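Local structure of fructokinase (Silicibacter sp., 3C8U) at residues Gln19-Leu24 / Leu95-Glu99; Leu51-Pro57 / Cys124-Glu130; Glu99-Leu105 / Gly116-Pro122; Asn132-Phe136 / Trp148-Arg153. The protein probably catalyses the ATP-dependent phosphorylation of fructose or a related small substrate, as a P-loop kinase-like enzyme. All blocks are in the same frame, centred on the assembly; numbering follows the deposited sequence. Where two conformers were deposited one is given.

Contact 1 (Gln19-Leu24 / Leu95-Glu99)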
loop_
_atom_site.group_PDB
_atom_site.type_symbol
_atom_site.label_atom_id
_atom_site.label_comp_id
_atom_site.label_asym_id
_atom_site.label_seq_id
_atom_site.Cartn_x
_atom_site.Cartn_y
_atom_site.Cartn_z
ATOM N N GLN A 19 13.020 -17.458 11.080
ATOM C CA GLN A 19 12.405 -17.679 9.762
ATOM C C GLN A 19 13.391 -17.374 8.616
ATOM O O GLN A 19 13.938 -16.284 8.529
ATOM C CB GLN A 19 11.133 -16.839 9.596
ATOM C CG GLN A 19 10.425 -17.073 8.299
ATOM C CD GLN A 19 9.045 -16.428 8.264
ATOM O OE1 GLN A 19 8.245 -16.574 9.205
ATOM N NE2 GLN A 19 8.754 -15.719 7.176
ATOM N N PRO A 20 13.623 -18.349 7.734
ATOM C CA PRO A 20 14.517 -18.035 6.619
ATOM C C PRO A 20 13.968 -16.980 5.680
ATOM O O PRO A 20 12.774 -16.910 5.386
ATOM C CB PRO A 20 14.649 -19.375 5.866
ATOM C CG PRO A 20 14.306 -20.413 6.857
ATOM C CD PRO A 20 13.287 -19.784 7.803
ATOM N N GLY A 21 14.892 -16.164 5.221
ATOM C CA GLY A 21 14.607 -15.233 4.148
ATOM C C GLY A 21 14.084 -13.937 4.697
ATOM O O GLY A 21 14.209 -13.635 5.859
ATOM N N ARG A 22 13.457 -13.182 3.830
ATOM C CA ARG A 22 13.014 -11.858 4.191
ATOM C C ARG A 22 11.570 -11.926 4.683
ATOM O O ARG A 22 10.750 -12.711 4.189
ATOM C CB ARG A 22 13.149 -10.948 2.969
ATOM C CG ARG A 22 12.771 -9.548 3.227
ATOM C CD ARG A 22 12.989 -8.683 2.012
ATOM N NE ARG A 22 14.399 -8.499 1.702
ATOM C CZ ARG A 22 15.016 -8.987 0.641
ATOM N NH1 ARG A 22 14.369 -9.734 -0.243
ATOM N NH2 ARG A 22 16.293 -8.747 0.469
ATOM N N GLN A 23 11.269 -11.099 5.667
ATOM C CA GLN A 23 9.905 -11.006 6.229
ATOM C C GLN A 23 9.146 -9.832 5.617
ATOM O O GLN A 23 9.720 -8.801 5.290
ATOM C CB GLN A 23 9.966 -10.947 7.756
ATOM C CG GLN A 23 10.359 -12.334 8.348
ATOM C CD GLN A 23 10.583 -12.329 9.846
ATOM O OE1 GLN A 23 9.865 -12.992 10.573
ATOM N NE2 GLN A 23 11.564 -11.566 10.311
ATOM N N LEU A 24 7.863 -10.078 5.404
ATOM C CA LEU A 24 6.906 -9.100 4.846
ATOM C C LEU A 24 5.873 -8.633 5.861
ATOM O O LEU A 24 5.167 -9.403 6.517
ATOM C CB LEU A 24 6.196 -9.682 3.635
ATOM C CG LEU A 24 7.036 -10.201 2.447
ATOM C CD1 LEU A 24 6.117 -10.469 1.252
ATOM C CD2 LEU A 24 8.039 -9.204 2.055
ATOM N N LEU A 95 10.318 -11.314 -3.077
ATOM C CA LEU A 95 10.884 -10.610 -1.912
ATOM C C LEU A 95 11.282 -11.528 -0.768
ATOM O O LEU A 95 12.240 -11.260 -0.015
ATOM C CB LEU A 95 9.948 -9.529 -1.407
ATOM C CG LEU A 95 9.945 -8.244 -2.226
ATOM C CD1 LEU A 95 8.794 -7.328 -1.793
ATOM C CD2 LEU A 95 11.319 -7.523 -2.168
ATOM N N LYS A 96 10.568 -12.636 -0.662
ATOM C CA LYS A 96 10.824 -13.591 0.433
ATOM C C LYS A 96 12.190 -14.229 0.292
ATOM O O LYS A 96 12.990 -14.254 1.237
ATOM C CB LYS A 96 9.751 -14.683 0.488
ATOM C CG LYS A 96 9.972 -15.722 1.587
ATOM C CD LYS A 96 8.920 -16.845 1.507
ATOM C CE LYS A 96 8.808 -17.660 2.792
ATOM N NZ LYS A 96 8.369 -16.841 3.973
ATOM N N HIS A 97 12.501 -14.726 -0.903
ATOM C CA HIS A 97 13.729 -15.498 -1.018
ATOM C C HIS A 97 14.777 -15.012 -1.970
ATOM O O HIS A 97 15.891 -15.527 -1.956
ATOM C CB HIS A 97 13.428 -16.968 -1.240
ATOM C CG HIS A 97 13.183 -17.701 0.047
ATOM N ND1 HIS A 97 14.099 -17.702 1.082
ATOM C CD2 HIS A 97 12.116 -18.413 0.489
ATOM C CE1 HIS A 97 13.619 -18.402 2.091
ATOM N NE2 HIS A 97 12.416 -18.838 1.763
ATOM N N GLN A 98 14.473 -13.984 -2.743
ATOM C CA GLN A 98 15.531 -13.370 -3.570
ATOM C C GLN A 98 16.304 -12.353 -2.756
ATOM O O GLN A 98 15.731 -11.631 -1.941
ATOM C CB GLN A 98 14.961 -12.710 -4.829
ATOM C CG GLN A 98 14.235 -13.659 -5.682
ATOM C CD GLN A 98 15.130 -14.792 -6.175
ATOM O OE1 GLN A 98 14.852 -15.968 -5.932
ATOM N NE2 GLN A 98 16.206 -14.438 -6.874
ATOM N N GLU A 99 17.605 -12.279 -3.004
ATOM C CA GLU A 99 18.458 -11.369 -2.236
ATOM C C GLU A 99 18.190 -9.925 -2.609
ATOM O O GLU A 99 18.093 -9.032 -1.777
ATOM C CB GLU A 99 19.940 -11.686 -2.468
ATOM C CG GLU A 99 20.379 -12.989 -1.812
ATOM C CD GLU A 99 20.099 -13.029 -0.316
ATOM O OE1 GLU A 99 19.584 -12.033 0.245
ATOM O OE2 GLU A 99 20.406 -14.071 0.309
HETATM O O HOH W 1 10.628 -15.241 4.925
HETATM O O HOH W 2 8.134 -13.825 4.253
#
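Gly21 and Arg22 run past Lys96 and His97 at the end of helix 85-97, and a nearly linear bond from Arg22 N to Lys96 O (2.8 Å, 177°) ties the two backbones, the amide using a lone pair in the carbonyl plane. The contact thus fixes the C-terminal end of a helix to the loop leading into strand 23-28, the central strand of a parallel, P-loop kinase-like sheet. Arg22 carries most of the rest. Its CG lies anti to the backbone N (chi1 -178°) and the chain bends at chi3, which brings the guanidinium edge to three carbonyls: NH1 is 2.6 Å from Leu95 O and also bonds Gln98 O, while NH2 reaches Glu99 O from above that carbonyl's plane. NE turns to Cys124 O. A methionine in its place would probably leave the carbonyls of Leu95, Gln98 and Glu99 without these donors and let the loop at Gln98-Glu99 shift. Leu24 CD2 also meets Leu95 CB at 4.0 Å, the two side chains crossing at about a right angle. Gln19 NE2, bonded to Asp149, and the Lys96 ammonium group do not bond each other; both donate to one water, with Lys96 NZ 2.9 Å from it.

Contact 2 (Leu51-Pro57 / Cys124-Glu130)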
loop_
_atom_site.group_PDB
_atom_site.type_symbol
_atom_site.label_atom_id
_atom_site.label_comp_id
_atom_site.label_asym_id
_atom_site.label_seq_id
_atom_site.Cartn_x
_atom_site.Cartn_y
_atom_site.Cartn_z
ATOM N N LEU A 51 16.342 -4.568 13.031
ATOM C CA LEU A 51 15.668 -5.198 11.893
ATOM C C LEU A 51 15.572 -4.207 10.740
ATOM O O LEU A 51 14.590 -3.502 10.629
ATOM C CB LEU A 51 14.253 -5.671 12.259
ATOM C CG LEU A 51 14.001 -7.052 12.852
ATOM C CD1 LEU A 51 12.502 -7.202 13.136
ATOM C CD2 LEU A 51 14.495 -8.148 11.908
ATOM N N PRO A 52 16.589 -4.164 9.870
ATOM C CA PRO A 52 16.589 -3.225 8.748
ATOM C C PRO A 52 15.389 -3.426 7.860
ATOM O O PRO A 52 15.162 -4.487 7.324
ATOM C CB PRO A 52 17.888 -3.546 8.004
ATOM C CG PRO A 52 18.742 -4.240 8.992
ATOM C CD PRO A 52 17.812 -4.983 9.898
ATOM N N ALA A 53 14.619 -2.366 7.779
ATOM C CA ALA A 53 13.320 -2.361 7.131
ATOM C C ALA A 53 13.244 -1.245 6.146
ATOM O O ALA A 53 13.864 -0.194 6.309
ATOM C CB ALA A 53 12.197 -2.183 8.182
ATOM N N GLU A 54 12.476 -1.513 5.103
ATOM C CA GLU A 54 12.163 -0.535 4.059
ATOM C C GLU A 54 10.730 -0.662 3.569
ATOM O O GLU A 54 10.129 -1.723 3.653
ATOM C CB GLU A 54 13.150 -0.681 2.907
ATOM C CG GLU A 54 14.531 -0.184 3.281
ATOM C CD GLU A 54 15.583 -0.445 2.233
ATOM O OE1 GLU A 54 15.557 0.223 1.182
ATOM O OE2 GLU A 54 16.456 -1.300 2.479
ATOM N N VAL A 55 10.230 0.438 3.038
ATOM C CA VAL A 55 8.855 0.516 2.551
ATOM C C VAL A 55 8.823 0.255 1.046
ATOM O O VAL A 55 9.528 0.899 0.280
ATOM C CB VAL A 55 8.189 1.873 2.893
ATOM C CG1 VAL A 55 6.749 1.891 2.349
ATOM C CG2 VAL A 55 8.214 2.129 4.434
ATOM N N VAL A 56 7.983 -0.697 0.656
ATOM C CA VAL A 56 7.797 -1.082 -0.752
ATOM C C VAL A 56 6.350 -0.740 -1.156
ATOM O O VAL A 56 5.394 -1.410 -0.760
ATOM C CB VAL A 56 8.097 -2.577 -0.977
ATOM C CG1 VAL A 56 7.737 -2.999 -2.474
ATOM C CG2 VAL A 56 9.562 -2.917 -0.596
ATOM N N PRO A 57 6.156 0.348 -1.907
ATOM C CA PRO A 57 4.771 0.612 -2.308
ATOM C C PRO A 57 4.260 -0.247 -3.451
ATOM O O PRO A 57 5.020 -0.640 -4.349
ATOM C CB PRO A 57 4.828 2.064 -2.777
ATOM C CG PRO A 57 6.091 2.580 -2.291
ATOM C CD PRO A 57 7.025 1.476 -2.243
ATOM N N CYS A 124 18.265 -5.677 3.610
ATOM C CA CYS A 124 16.877 -5.521 4.066
ATOM C C CYS A 124 16.296 -6.824 4.549
ATOM O O CYS A 124 16.188 -7.809 3.819
ATOM C CB CYS A 124 15.999 -4.922 2.956
ATOM S SG CYS A 124 14.223 -4.818 3.394
ATOM N N ARG A 125 15.869 -6.794 5.802
ATOM C CA ARG A 125 15.385 -7.977 6.523
ATOM C C ARG A 125 13.866 -8.013 6.566
ATOM O O ARG A 125 13.259 -9.051 6.650
ATOM C CB ARG A 125 15.941 -7.987 7.961
ATOM C CG ARG A 125 17.430 -8.296 8.024
ATOM C CD ARG A 125 17.799 -9.084 9.270
ATOM N NE ARG A 125 16.745 -10.004 9.674
ATOM C CZ ARG A 125 16.511 -10.321 10.940
ATOM N NH1 ARG A 125 17.265 -9.780 11.889
ATOM N NH2 ARG A 125 15.526 -11.159 11.254
ATOM N N VAL A 126 13.272 -6.832 6.491
ATOM C CA VAL A 126 11.817 -6.692 6.518
ATOM C C VAL A 126 11.370 -5.689 5.473
ATOM O O VAL A 126 11.851 -4.570 5.442
ATOM C CB VAL A 126 11.338 -6.207 7.893
ATOM C CG1 VAL A 126 9.803 -5.961 7.904
ATOM C CG2 VAL A 126 11.775 -7.226 8.977
ATOM N N ALA A 127 10.454 -6.130 4.620
ATOM C CA ALA A 127 9.794 -5.259 3.654
ATOM C C ALA A 127 8.398 -4.962 4.165
ATOM O O ALA A 127 7.595 -5.868 4.444
ATOM C CB ALA A 127 9.731 -5.904 2.253
ATOM N N ILE A 128 8.152 -3.669 4.325
ATOM C CA ILE A 128 6.846 -3.168 4.687
ATOM C C ILE A 128 6.205 -2.797 3.368
ATOM O O ILE A 128 6.610 -1.836 2.720
ATOM C CB ILE A 128 6.876 -1.949 5.596
ATOM C CG1 ILE A 128 7.588 -2.279 6.909
ATOM C CG2 ILE A 128 5.437 -1.410 5.821
ATOM C CD1 ILE A 128 7.830 -1.071 7.710
ATOM N N ILE A 129 5.229 -3.611 2.988
ATOM C CA ILE A 129 4.533 -3.472 1.707
ATOM C C ILE A 129 3.316 -2.629 2.024
ATOM O O ILE A 129 2.557 -2.957 2.921
ATOM C CB ILE A 129 4.071 -4.833 1.137
ATOM C CG1 ILE A 129 5.206 -5.862 1.090
ATOM C CG2 ILE A 129 3.376 -4.660 -0.259
ATOM C CD1 ILE A 129 6.424 -5.393 0.427
ATOM N N GLU A 130 3.175 -1.509 1.320
ATOM C CA GLU A 130 2.093 -0.585 1.570
ATOM C C GLU A 130 1.224 -0.425 0.340
ATOM O O GLU A 130 1.694 -0.298 -0.776
ATOM C CB GLU A 130 2.591 0.767 2.138
ATOM C CG GLU A 130 3.202 1.690 1.148
ATOM C CD GLU A 130 3.509 3.065 1.697
ATOM O OE1 GLU A 130 3.282 3.310 2.894
ATOM O OE2 GLU A 130 4.037 3.890 0.920
#
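Val55 and Glu130 meet on one face of two neighbouring parallel strands, 53-57 and 126-131, paired from Ala53-Val126 to Pro57-Glu130. The bonds alternate between the strands, the Val56 N to Ile128 O link being 2.7 Å long; at the start, Pro52 O accepts from both Arg125 N and Val126 N. Glu130 leaves its CB with CG between the backbone N and carbonyl carbon (chi1 77°), then runs extended. CG lies 3.8 Å from Val55 CG1, CD approaches the same methyl at 3.5 Å, and OE2 comes 4.0 Å from Pro57 CG. The two carboxylate oxygens are held beyond the strands, OE1 by Ser39 OG and OE2 by Ser36 OG. A leucine here would probably leave both serine hydroxyls without this carboxylate partner. The Glu130 side chain also touches Lys35, in a probable Walker A P-loop. On the other face Ile129 and Val56 lie side by side, Ile129 CD1 sitting 3.6 Å from Val56 CB. Strand 53-57 is at the sheet edge and strand 126-131 lies between it and strand 23-28; helix 36-48 packs on the Val55 and Ile128 face, and helix 85-97 on that of Val56 and Ile129.

Contact 3 (Glu99-Leu105 / Gly116-Pro122)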
loop_
_atom_site.group_PDB
_atom_site.type_symbol
_atom_site.label_atom_id
_atom_site.label_comp_id
_atom_site.label_asym_id
_atom_site.label_seq_id
_atom_site.Cartn_x
_atom_site.Cartn_y
_atom_site.Cartn_z
ATOM N N GLU A 99 17.605 -12.279 -3.004
ATOM C CA GLU A 99 18.458 -11.369 -2.236
ATOM C C GLU A 99 18.190 -9.925 -2.609
ATOM O O GLU A 99 18.093 -9.032 -1.777
ATOM C CB GLU A 99 19.940 -11.686 -2.468
ATOM C CG GLU A 99 20.379 -12.989 -1.812
ATOM C CD GLU A 99 20.099 -13.029 -0.316
ATOM O OE1 GLU A 99 19.584 -12.033 0.245
ATOM O OE2 GLU A 99 20.406 -14.071 0.309
ATOM N N ARG A 100 18.073 -9.745 -3.901
ATOM C CA ARG A 100 17.992 -8.421 -4.510
ATOM C C ARG A 100 16.834 -8.404 -5.486
ATOM O O ARG A 100 16.736 -9.254 -6.360
ATOM C CB ARG A 100 19.313 -8.125 -5.224
ATOM C CG ARG A 100 19.588 -6.667 -5.556
ATOM C CD ARG A 100 21.056 -6.474 -5.980
ATOM N NE ARG A 100 21.824 -5.761 -4.967
ATOM C CZ ARG A 100 22.758 -6.318 -4.203
ATOM N NH1 ARG A 100 23.065 -7.605 -4.343
ATOM N NH2 ARG A 100 23.390 -5.580 -3.302
ATOM N N VAL A 101 15.957 -7.432 -5.318
ATOM C CA VAL A 101 14.764 -7.332 -6.155
ATOM C C VAL A 101 14.501 -5.930 -6.615
ATOM O O VAL A 101 14.271 -5.022 -5.831
ATOM C CB VAL A 101 13.464 -7.888 -5.444
ATOM C CG1 VAL A 101 12.240 -7.869 -6.412
ATOM C CG2 VAL A 101 13.659 -9.333 -4.924
ATOM N N ILE A 102 14.478 -5.794 -7.932
ATOM C CA ILE A 102 14.135 -4.560 -8.625
ATOM C C ILE A 102 12.626 -4.440 -8.795
ATOM O O ILE A 102 11.930 -5.425 -9.122
ATOM C CB ILE A 102 14.830 -4.463 -10.014
ATOM C CG1 ILE A 102 16.364 -4.537 -9.859
ATOM C CG2 ILE A 102 14.394 -3.176 -10.760
ATOM C CD1 ILE A 102 16.953 -3.376 -9.119
ATOM N N TYR A 103 12.113 -3.219 -8.588
ATOM C CA TYR A 103 10.665 -2.963 -8.745
ATOM C C TYR A 103 10.340 -1.537 -9.185
ATOM O O TYR A 103 11.197 -0.658 -9.115
ATOM C CB TYR A 103 9.942 -3.366 -7.445
ATOM C CG TYR A 103 10.170 -2.436 -6.271
ATOM C CD1 TYR A 103 11.224 -2.610 -5.412
ATOM C CD2 TYR A 103 9.285 -1.397 -6.013
ATOM C CE1 TYR A 103 11.435 -1.741 -4.340
ATOM C CE2 TYR A 103 9.496 -0.528 -4.966
ATOM C CZ TYR A 103 10.553 -0.707 -4.125
ATOM O OH TYR A 103 10.707 0.174 -3.071
ATOM N N PRO A 104 9.109 -1.302 -9.679
ATOM C CA PRO A 104 8.743 0.010 -10.193
ATOM C C PRO A 104 8.222 0.937 -9.139
ATOM O O PRO A 104 7.775 0.502 -8.090
ATOM C CB PRO A 104 7.632 -0.291 -11.190
ATOM C CG PRO A 104 7.063 -1.643 -10.775
ATOM C CD PRO A 104 8.088 -2.334 -9.961
ATOM N N LEU A 105 8.346 2.217 -9.458
ATOM C CA LEU A 105 7.857 3.317 -8.627
ATOM C C LEU A 105 6.878 4.136 -9.448
ATOM O O LEU A 105 7.139 4.446 -10.613
ATOM C CB LEU A 105 9.021 4.207 -8.133
ATOM C CG LEU A 105 9.957 3.611 -7.061
ATOM C CD1 LEU A 105 11.097 4.591 -6.637
ATOM C CD2 LEU A 105 9.131 3.136 -5.868
ATOM N N GLY A 116 12.157 -0.293 -12.985
ATOM C CA GLY A 116 13.582 -0.365 -12.718
ATOM C C GLY A 116 14.032 0.766 -11.821
ATOM O O GLY A 116 15.199 1.139 -11.829
ATOM N N ALA A 117 13.090 1.290 -11.053
ATOM C CA ALA A 117 13.277 2.565 -10.296
ATOM C C ALA A 117 13.745 2.367 -8.869
ATOM O O ALA A 117 14.299 3.277 -8.250
ATOM C CB ALA A 117 11.973 3.404 -10.301
ATOM N N ALA A 118 13.498 1.175 -8.340
ATOM C CA ALA A 118 13.865 0.874 -6.941
ATOM C C ALA A 118 14.365 -0.546 -6.765
ATOM O O ALA A 118 14.122 -1.423 -7.590
ATOM C CB ALA A 118 12.670 1.159 -5.997
ATOM N N GLU A 119 15.082 -0.764 -5.676
ATOM C CA GLU A 119 15.620 -2.090 -5.342
ATOM C C GLU A 119 15.556 -2.385 -3.851
ATOM O O GLU A 119 15.960 -1.564 -3.066
ATOM C CB GLU A 119 17.084 -2.157 -5.761
ATOM C CG GLU A 119 17.691 -3.542 -5.694
ATOM C CD GLU A 119 19.188 -3.534 -5.934
ATOM O OE1 GLU A 119 19.915 -2.953 -5.121
ATOM O OE2 GLU A 119 19.634 -4.127 -6.927
ATOM N N VAL A 120 15.058 -3.566 -3.493
ATOM C CA VAL A 120 15.229 -4.103 -2.149
ATOM C C VAL A 120 16.473 -4.971 -2.210
ATOM O O VAL A 120 16.566 -5.913 -2.983
ATOM C CB VAL A 120 14.047 -4.960 -1.710
ATOM C CG1 VAL A 120 14.237 -5.414 -0.304
ATOM C CG2 VAL A 120 12.745 -4.153 -1.885
ATOM N N GLY A 121 17.426 -4.620 -1.359
ATOM C CA GLY A 121 18.713 -5.301 -1.280
ATOM C C GLY A 121 18.842 -6.315 -0.167
ATOM O O GLY A 121 18.019 -6.382 0.745
ATOM N N PRO A 122 19.943 -7.081 -0.194
ATOM C CA PRO A 122 20.150 -8.194 0.730
ATOM C C PRO A 122 20.241 -7.778 2.200
ATOM O O PRO A 122 19.983 -8.581 3.082
ATOM C CB PRO A 122 21.437 -8.867 0.232
ATOM C CG PRO A 122 21.914 -8.084 -0.936
ATOM C CD PRO A 122 21.031 -6.887 -1.157
HETATM O O HOH W 3 19.463 -11.249 2.513
#
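This is the pairing of the two arms of a beta hairpin, strands 101-107 and 112-120, which follows helix 85-97 and forms a small antiparallel sheet apart from the parallel one. Val101-Val120 and Tyr103-Ala118 are hydrogen-bonded pairs and Ile102-Glu119 the non-hydrogen-bonded pair between them; Val101 N and Val120 O, for example, are 2.9 Å apart. Ala117 and Ala118 both stand opposite Tyr103, a classic beta bulge, and Tyr103 O takes a bond from Ala118 N and a weak one from Ala117 N. On the face bearing Ile102 and Glu119, Ile102 CD1 lies 3.5 Å from Glu119 CG, and Arg100 NE pairs with the Glu119 carboxylate in a long, weak salt bridge that is doubtful in detail, because the arginine has more than one conformer. The face bearing Val101, Tyr103 and Val120 packs on helix 85-97 and on strand 53-57, and Leu105 CB adds to this apolar side by meeting Ala117 CB. Tyr103 starts with CG between the backbone N and carbonyl carbon (chi1 72°), which turns a face of its ring to Ala118 on the opposite strand. Val120 CG2 approaches Tyr103 CE1 obliquely at 3.7 Å. Ala118 CB sits over the ring face in a CH-pi contact, 3.7 Å from the centroid and offset toward the rim, where it comes within 3.4 Å of Tyr103 CZ.

Contact 4 (Asn132-Phe136 / Trp148-Arg153)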
loop_
_atom_site.group_PDB
_atom_site.type_symbol
_atom_site.label_atom_id
_atom_site.label_comp_id
_atom_site.label_asym_id
_atom_site.label_seq_id
_atom_site.Cartn_x
_atom_site.Cartn_y
_atom_site.Cartn_z
ATOM N N ASN A 132 -3.421 -0.096 -0.969
ATOM C CA ASN A 132 -4.836 -0.017 -0.640
ATOM C C ASN A 132 -5.524 -1.378 -0.554
ATOM O O ASN A 132 -6.564 -1.502 0.068
ATOM C CB ASN A 132 -5.541 0.894 -1.652
ATOM C CG ASN A 132 -5.018 2.317 -1.598
ATOM O OD1 ASN A 132 -4.747 2.848 -0.506
ATOM N ND2 ASN A 132 -4.869 2.934 -2.742
ATOM N N TYR A 133 -4.946 -2.382 -1.223
ATOM C CA TYR A 133 -5.616 -3.681 -1.428
ATOM C C TYR A 133 -4.890 -4.881 -0.847
ATOM O O TYR A 133 -4.896 -5.950 -1.452
ATOM C CB TYR A 133 -5.884 -3.915 -2.930
ATOM C CG TYR A 133 -6.622 -2.746 -3.547
ATOM C CD1 TYR A 133 -7.905 -2.412 -3.121
ATOM C CD2 TYR A 133 -6.033 -1.956 -4.519
ATOM C CE1 TYR A 133 -8.577 -1.324 -3.659
ATOM C CE2 TYR A 133 -6.701 -0.867 -5.058
ATOM C CZ TYR A 133 -7.967 -0.558 -4.627
ATOM O OH TYR A 133 -8.629 0.531 -5.168
ATOM N N LEU A 134 -4.312 -4.703 0.349
ATOM C CA LEU A 134 -3.491 -5.743 0.976
ATOM C C LEU A 134 -4.247 -6.656 1.920
ATOM O O LEU A 134 -3.726 -7.693 2.340
ATOM C CB LEU A 134 -2.273 -5.137 1.670
ATOM C CG LEU A 134 -1.358 -4.273 0.761
ATOM C CD1 LEU A 134 -0.052 -3.980 1.534
ATOM C CD2 LEU A 134 -1.067 -4.886 -0.642
ATOM N N LEU A 135 -5.484 -6.256 2.204
ATOM C CA LEU A 135 -6.401 -6.961 3.118
ATOM C C LEU A 135 -7.796 -6.970 2.497
ATOM O O LEU A 135 -8.811 -6.672 3.118
ATOM C CB LEU A 135 -6.414 -6.303 4.505
ATOM C CG LEU A 135 -5.125 -6.526 5.324
ATOM C CD1 LEU A 135 -5.164 -5.829 6.680
ATOM C CD2 LEU A 135 -4.782 -8.015 5.498
ATOM N N PHE A 136 -7.786 -7.265 1.213
ATOM C CA PHE A 136 -8.947 -7.062 0.333
ATOM C C PHE A 136 -9.588 -8.373 -0.122
ATOM O O PHE A 136 -8.977 -9.219 -0.791
ATOM C CB PHE A 136 -8.481 -6.199 -0.857
ATOM C CG PHE A 136 -9.579 -5.703 -1.737
ATOM C CD1 PHE A 136 -10.537 -4.817 -1.259
ATOM C CD2 PHE A 136 -9.619 -6.076 -3.077
ATOM C CE1 PHE A 136 -11.538 -4.339 -2.096
ATOM C CE2 PHE A 136 -10.631 -5.612 -3.926
ATOM C CZ PHE A 136 -11.591 -4.752 -3.439
ATOM N N TRP A 148 1.725 -12.467 3.919
ATOM C CA TRP A 148 2.189 -11.516 4.910
ATOM C C TRP A 148 2.630 -12.245 6.182
ATOM O O TRP A 148 1.996 -13.212 6.604
ATOM C CB TRP A 148 1.113 -10.501 5.302
ATOM C CG TRP A 148 0.353 -9.800 4.176
ATOM C CD1 TRP A 148 -0.954 -9.463 4.189
ATOM C CD2 TRP A 148 0.865 -9.391 2.895
ATOM N NE1 TRP A 148 -1.304 -8.850 3.009
ATOM C CE2 TRP A 148 -0.197 -8.777 2.201
ATOM C CE3 TRP A 148 2.120 -9.465 2.283
ATOM C CZ2 TRP A 148 -0.048 -8.255 0.918
ATOM C CZ3 TRP A 148 2.274 -8.939 1.005
ATOM C CH2 TRP A 148 1.193 -8.336 0.337
ATOM N N ASP A 149 3.688 -11.738 6.819
ATOM C CA ASP A 149 4.083 -12.266 8.118
ATOM C C ASP A 149 3.364 -11.563 9.241
ATOM O O ASP A 149 2.989 -12.169 10.243
ATOM C CB ASP A 149 5.607 -12.237 8.283
ATOM C CG ASP A 149 6.292 -13.135 7.279
ATOM O OD1 ASP A 149 6.098 -14.379 7.319
ATOM O OD2 ASP A 149 7.058 -12.609 6.459
ATOM N N VAL A 150 3.177 -10.262 9.052
ATOM C CA VAL A 150 2.403 -9.418 9.970
ATOM C C VAL A 150 1.606 -8.466 9.089
ATOM O O VAL A 150 2.079 -8.004 8.054
ATOM C CB VAL A 150 3.279 -8.608 10.985
ATOM C CG1 VAL A 150 2.413 -7.749 11.940
ATOM C CG2 VAL A 150 4.239 -9.539 11.780
ATOM N N SER A 151 0.380 -8.219 9.472
ATOM C CA SER A 151 -0.453 -7.278 8.742
ATOM C C SER A 151 -1.062 -6.233 9.656
ATOM O O SER A 151 -1.448 -6.488 10.824
ATOM C CB SER A 151 -1.541 -8.013 7.971
ATOM O OG SER A 151 -2.562 -8.435 8.865
ATOM N N ILE A 152 -1.097 -5.037 9.089
ATOM C CA ILE A 152 -1.577 -3.824 9.741
ATOM C C ILE A 152 -2.615 -3.136 8.864
ATOM O O ILE A 152 -2.383 -2.853 7.689
ATOM C CB ILE A 152 -0.446 -2.789 9.997
ATOM C CG1 ILE A 152 0.742 -3.429 10.710
ATOM C CG2 ILE A 152 -1.010 -1.548 10.765
ATOM C CD1 ILE A 152 2.021 -2.589 10.715
ATOM N N ARG A 153 -3.761 -2.864 9.463
ATOM C CA ARG A 153 -4.764 -2.020 8.837
ATOM C C ARG A 153 -4.716 -0.633 9.440
ATOM O O ARG A 153 -4.757 -0.455 10.658
ATOM C CB ARG A 153 -6.164 -2.606 8.964
ATOM C CG ARG A 153 -7.261 -1.559 8.706
ATOM C CD ARG A 153 -8.639 -2.201 8.739
ATOM N NE ARG A 153 -8.850 -2.992 7.544
ATOM C CZ ARG A 153 -8.930 -4.310 7.530
ATOM N NH1 ARG A 153 -8.864 -4.982 8.683
ATOM N NH2 ARG A 153 -9.103 -4.947 6.366
#
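Leu135, Trp148 and Leu134 bury the most surface where the loop after strand 126-131 folds back against the start of strand 150-154. One strong polar link joins them: the indole NE1 of Trp148 donates to Leu134 O at 2.8 Å and 172°, the oxygen lying almost in the ring plane. The bond meets the indole at its edge, holding the backbone of the loop to the ring and satisfying a buried N-H. Alongside it, Leu134 CD2 rests 3.8 Å from Trp148 CZ2, the leucine crossing the indole at about a right angle. Leu135 packs against Trp148, Ser151 and Arg153. Its CG is anti to the carbonyl carbon (chi1 -72°), and from there the two methyls go to different partners: CD2 comes 4.3 Å from Trp148 CD1 at the indole edge and 4.1 Å from Ser151 OG, while CD1 lies over one face of the Arg153 guanidinium. Leu135 CB also touches the arginine, 3.5 Å from Arg153 NH2. That same NH2 donates to Leu199 O, which helps to hold the guanidinium in place. Leu134 and Trp148 both lean on Ala26 of strand 23-28. Residues 132-136 follow strand 126-131 in a parallel sheet of order 2-3-1-4-5, with Asn132 bonding Lys35 of a probable Walker A motif, as fits a P-loop kinase-like fold.

In the fold
Contacts 1, 2 and 4 all reach the parallel sheet, in which strand 23-28 lies between strand 126-131 of contact 2 and strand 150-154 of contact 4. Contact 1 joins both: Gln23 O lies 2.8 Å from Ala127 N, and Leu24 O lies 2.8 Å from Asp149 N. Contacts 1 and 3 share Glu99 and have centres about 13 Å apart. The hairpin of contact 3 packs on the edge strand of contact 2, with Val120 CG2 3.6 Å from Val56 CG2, but stays about 12 Å from contact 4 at the nearest atoms. Toward the probable P-loop, Glu130 of contact 2 bonds Ser36 and Asn132 of contact 4 bonds Lys35.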